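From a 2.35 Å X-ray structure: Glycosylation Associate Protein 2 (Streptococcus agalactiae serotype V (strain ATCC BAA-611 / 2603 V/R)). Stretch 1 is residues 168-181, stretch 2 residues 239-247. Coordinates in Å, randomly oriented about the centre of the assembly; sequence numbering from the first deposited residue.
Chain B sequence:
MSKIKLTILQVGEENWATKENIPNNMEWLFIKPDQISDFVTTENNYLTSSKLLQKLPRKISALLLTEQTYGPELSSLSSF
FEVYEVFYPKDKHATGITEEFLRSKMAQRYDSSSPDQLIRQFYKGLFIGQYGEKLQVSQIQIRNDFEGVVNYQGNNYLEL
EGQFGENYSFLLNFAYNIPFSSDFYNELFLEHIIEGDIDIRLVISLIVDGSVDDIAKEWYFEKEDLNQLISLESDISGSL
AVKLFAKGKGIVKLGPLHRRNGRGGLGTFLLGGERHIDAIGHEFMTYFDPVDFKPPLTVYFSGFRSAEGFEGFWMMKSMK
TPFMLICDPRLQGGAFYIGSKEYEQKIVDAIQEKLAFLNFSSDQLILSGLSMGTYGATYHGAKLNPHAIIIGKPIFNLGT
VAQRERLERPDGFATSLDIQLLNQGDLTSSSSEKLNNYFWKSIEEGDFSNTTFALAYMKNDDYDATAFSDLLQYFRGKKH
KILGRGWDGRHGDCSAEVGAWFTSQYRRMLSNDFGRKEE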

# COMPACT_ATOMS: atom_id res chain seq x y z
N TYR B 168 -20.94 26.37 -11.27
CA TYR B 168 -19.88 26.03 -10.34
C TYR B 168 -19.50 27.25 -9.52
O TYR B 168 -19.26 28.33 -10.08
CB TYR B 168 -18.68 25.47 -11.09
CG TYR B 168 -18.79 23.98 -11.40
CD1 TYR B 168 -18.83 23.02 -10.38
CD2 TYR B 168 -18.83 23.53 -12.71
CE1 TYR B 168 -18.92 21.66 -10.67
CE2 TYR B 168 -18.92 22.20 -13.01
CZ TYR B 168 -18.97 21.27 -12.00
OH TYR B 168 -19.08 19.96 -12.37
N SER B 169 -19.50 27.10 -8.20
CA SER B 169 -19.28 28.21 -7.29
C SER B 169 -18.29 27.81 -6.22
O SER B 169 -18.40 26.72 -5.64
CB SER B 169 -20.57 28.65 -6.60
OG SER B 169 -21.48 29.13 -7.55
N PHE B 170 -17.33 28.70 -5.95
CA PHE B 170 -16.31 28.43 -4.95
C PHE B 170 -16.97 28.01 -3.64
O PHE B 170 -17.86 28.69 -3.14
CB PHE B 170 -15.42 29.65 -4.73
CG PHE B 170 -14.41 29.47 -3.62
CD1 PHE B 170 -13.37 28.56 -3.76
CD2 PHE B 170 -14.51 30.20 -2.44
CE1 PHE B 170 -12.42 28.39 -2.75
CE2 PHE B 170 -13.57 30.04 -1.42
CZ PHE B 170 -12.52 29.12 -1.58
N LEU B 171 -16.54 26.87 -3.12
CA LEU B 171 -17.08 26.39 -1.86
C LEU B 171 -16.04 26.38 -0.74
O LEU B 171 -16.36 26.79 0.39
CB LEU B 171 -17.65 24.98 -2.03
CG LEU B 171 -18.13 24.36 -0.71
CD1 LEU B 171 -19.24 25.20 -0.08
CD2 LEU B 171 -18.59 22.94 -0.94
N LEU B 172 -14.81 25.93 -1.01
CA LEU B 172 -13.79 25.77 0.02
C LEU B 172 -12.42 25.66 -0.63
O LEU B 172 -12.28 25.27 -1.79
CB LEU B 172 -14.07 24.55 0.89
CG LEU B 172 -14.05 23.18 0.19
CD1 LEU B 172 -12.66 22.55 0.23
CD2 LEU B 172 -15.07 22.26 0.84
N ASN B 173 -11.39 25.94 0.16
CA ASN B 173 -10.03 25.66 -0.26
C ASN B 173 -9.31 24.89 0.83
O ASN B 173 -9.77 24.80 1.97
CB ASN B 173 -9.26 26.94 -0.59
CG ASN B 173 -9.09 27.84 0.62
OD1 ASN B 173 -9.96 28.67 0.93
ND2 ASN B 173 -7.99 27.65 1.35
N PHE B 174 -8.18 24.29 0.44
CA PHE B 174 -7.24 23.75 1.41
C PHE B 174 -6.24 24.85 1.75
O PHE B 174 -5.76 25.54 0.85
CB PHE B 174 -6.52 22.51 0.85
CG PHE B 174 -7.39 21.28 0.86
CD1 PHE B 174 -8.33 21.07 -0.15
CD2 PHE B 174 -7.31 20.37 1.90
CE1 PHE B 174 -9.17 19.95 -0.13
CE2 PHE B 174 -8.12 19.24 1.92
CZ PHE B 174 -9.06 19.03 0.91
N ALA B 175 -5.98 25.02 3.05
CA ALA B 175 -5.09 26.10 3.50
C ALA B 175 -3.63 25.87 3.10
O ALA B 175 -2.91 26.84 2.84
CB ALA B 175 -5.19 26.26 5.01
N TYR B 176 -3.18 24.62 3.05
CA TYR B 176 -1.76 24.35 2.85
C TYR B 176 -1.45 23.89 1.43
O TYR B 176 -2.33 23.48 0.67
CB TYR B 176 -1.26 23.31 3.86
CG TYR B 176 -1.22 23.89 5.24
CD1 TYR B 176 -0.14 24.67 5.65
CD2 TYR B 176 -2.28 23.71 6.12
CE1 TYR B 176 -0.11 25.22 6.91
CE2 TYR B 176 -2.25 24.26 7.39
CZ TYR B 176 -1.17 25.02 7.78
OH TYR B 176 -1.15 25.58 9.05
N ASN B 177 -0.18 23.95 1.08
CA ASN B 177 0.26 23.56 -0.24
C ASN B 177 0.85 22.16 -0.22
O ASN B 177 1.38 21.70 0.80
CB ASN B 177 1.28 24.55 -0.79
CG ASN B 177 0.70 25.96 -0.89
OD1 ASN B 177 1.15 26.89 -0.20
ND2 ASN B 177 -0.33 26.11 -1.72
N ILE B 178 0.75 21.49 -1.35
CA ILE B 178 1.20 20.11 -1.53
C ILE B 178 2.47 20.14 -2.37
O ILE B 178 2.44 20.62 -3.51
CB ILE B 178 0.13 19.26 -2.22
CG1 ILE B 178 -1.17 19.31 -1.42
CG2 ILE B 178 0.61 17.84 -2.36
CD1 ILE B 178 -2.30 18.58 -2.10
N PRO B 179 3.60 19.65 -1.85
CA PRO B 179 4.82 19.59 -2.66
C PRO B 179 4.58 18.85 -3.97
O PRO B 179 4.00 17.77 -4.00
CB PRO B 179 5.80 18.82 -1.76
CG PRO B 179 5.24 18.95 -0.36
CD PRO B 179 3.75 18.98 -0.55
N PHE B 180 5.03 19.45 -5.06
CA PHE B 180 4.86 18.90 -6.38
C PHE B 180 6.24 18.66 -6.97
O PHE B 180 7.02 19.61 -7.12
CB PHE B 180 4.04 19.85 -7.26
CG PHE B 180 3.75 19.32 -8.63
CD1 PHE B 180 4.69 19.41 -9.65
CD2 PHE B 180 2.52 18.73 -8.91
CE1 PHE B 180 4.42 18.92 -10.90
CE2 PHE B 180 2.24 18.25 -10.17
CZ PHE B 180 3.19 18.35 -11.17
N SER B 181 6.53 17.42 -7.32
CA SER B 181 7.83 17.06 -7.83
C SER B 181 7.84 17.07 -9.35
O SER B 181 6.84 16.74 -10.01
CB SER B 181 8.24 15.68 -7.31
OG SER B 181 9.41 15.20 -7.96
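Stretch 2 (239-247) SLAVKLFAK

Stretch 2 is one extended strand that pairs antiparallel with stretch 1 along two separate ladders, joined by backbone hydrogen bonds, with aliphatic packing on one face and an aromatic pair on the other. Residues 239-247 run unbroken in beta conformation, and their axis makes 132° with that of strand 168-174 and 136° with that of strand 178-180, so both pairings are antiparallel but strongly twisted.

In the first ladder Ser169 N donates to Ala246 O at 2.7 Å, and Ala246 N to Ser169 O at 2.9 Å. Phe170 then faces Phe245, their CA atoms 4.3 Å apart. A beta bulge follows at Leu171, with psi turned to -44° at a phi of -113°, away from the extended values of its neighbours. It lets one carbonyl serve two successive NH groups, Leu244 O taking Leu171 N at 3.0 Å and, weakly, Leu172 N at 3.4 Å, and shifts the register by one. Pairing recovers at once: Leu244 N donates to Leu172 O at 2.8 Å and Phe174 N to Val242 O at 3.0 Å.

Where direct pairing lapses, a water stands in, accepting from Val242 N and donating to the O atoms of Phe174 and Tyr176. Ile178 N then meets Leu240 O at 3.1 Å, a carbonyl shared with Asn177 ND2 at 3.0 Å, and Leu240 N meets Ile178 O at 2.8 Å.

The side chains alternate except at the bulge, where the CA-to-CB bonds of Leu171 and Leu172 run to the same side. Both therefore pack on Leu244: Leu171 CD2 lies 3.8 Å from Leu244 CD2, and Leu172 CD1 3.9 Å from Leu244 CB. On the other face, the edge of the Phe170 ring meets the Phe245 ring face, centroids 5.9 Å apart. At the end, Lys247 CE sits over the Tyr168 ring, 4.1 Å from its centroid.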

# COMPACT_ATOMS: atom_id res chain seq x y z
N SER B 239 4.62 23.82 -5.72
CA SER B 239 3.64 23.25 -4.81
C SER B 239 2.25 23.57 -5.32
O SER B 239 2.06 24.46 -6.16
CB SER B 239 3.82 23.75 -3.37
OG SER B 239 3.74 25.16 -3.28
N LEU B 240 1.28 22.82 -4.81
CA LEU B 240 -0.09 22.88 -5.28
C LEU B 240 -0.97 23.66 -4.30
O LEU B 240 -0.87 23.47 -3.09
CB LEU B 240 -0.68 21.49 -5.45
CG LEU B 240 -0.01 20.54 -6.43
CD1 LEU B 240 -0.81 19.24 -6.49
CD2 LEU B 240 0.10 21.22 -7.80
N ALA B 241 -1.84 24.50 -4.84
CA ALA B 241 -2.99 25.03 -4.12
C ALA B 241 -4.25 24.36 -4.64
O ALA B 241 -4.42 24.19 -5.85
CB ALA B 241 -3.09 26.55 -4.28
N VAL B 242 -5.14 23.97 -3.73
CA VAL B 242 -6.31 23.16 -4.08
C VAL B 242 -7.55 23.92 -3.66
O VAL B 242 -7.65 24.34 -2.50
CB VAL B 242 -6.27 21.78 -3.41
CG1 VAL B 242 -7.53 20.98 -3.75
CG2 VAL B 242 -5.04 21.04 -3.86
N LYS B 243 -8.48 24.11 -4.62
CA LYS B 243 -9.78 24.73 -4.41
C LYS B 243 -10.88 23.79 -4.88
O LYS B 243 -10.71 23.05 -5.86
CB LYS B 243 -9.90 26.07 -5.18
CG LYS B 243 -8.86 27.11 -4.80
CD LYS B 243 -8.44 27.97 -5.99
CE LYS B 243 -7.21 27.39 -6.71
NZ LYS B 243 -6.54 28.45 -7.55
N LEU B 244 -12.02 23.81 -4.21
CA LEU B 244 -13.17 23.01 -4.62
C LEU B 244 -14.34 23.94 -4.94
O LEU B 244 -14.62 24.87 -4.19
CB LEU B 244 -13.55 21.99 -3.54
CG LEU B 244 -14.73 21.04 -3.79
CD1 LEU B 244 -14.61 19.82 -2.94
CD2 LEU B 244 -16.02 21.69 -3.40
N PHE B 245 -14.97 23.71 -6.09
CA PHE B 245 -16.19 24.39 -6.52
C PHE B 245 -17.34 23.38 -6.54
O PHE B 245 -17.12 22.18 -6.68
CB PHE B 245 -16.04 25.01 -7.92
CG PHE B 245 -15.02 26.11 -7.99
CD1 PHE B 245 -13.67 25.84 -7.90
CD2 PHE B 245 -15.41 27.41 -8.20
CE1 PHE B 245 -12.74 26.87 -7.97
CE2 PHE B 245 -14.48 28.44 -8.28
CZ PHE B 245 -13.15 28.16 -8.16
N ALA B 246 -18.56 23.90 -6.40
CA ALA B 246 -19.75 23.07 -6.39
C ALA B 246 -20.90 23.83 -7.02
O ALA B 246 -20.88 25.06 -7.16
CB ALA B 246 -20.14 22.65 -4.97
N LYS B 247 -21.92 23.07 -7.41
CA LYS B 247 -23.17 23.61 -7.91
C LYS B 247 -24.28 22.60 -7.65
O LYS B 247 -24.03 21.39 -7.53
CB LYS B 247 -23.08 23.96 -9.40
CG LYS B 247 -22.80 22.79 -10.31
CD LYS B 247 -22.95 23.24 -11.75
CE LYS B 247 -22.79 22.12 -12.74
NZ LYS B 247 -23.20 22.61 -14.10
O HOH W 1 -4.35 24.50 -1.19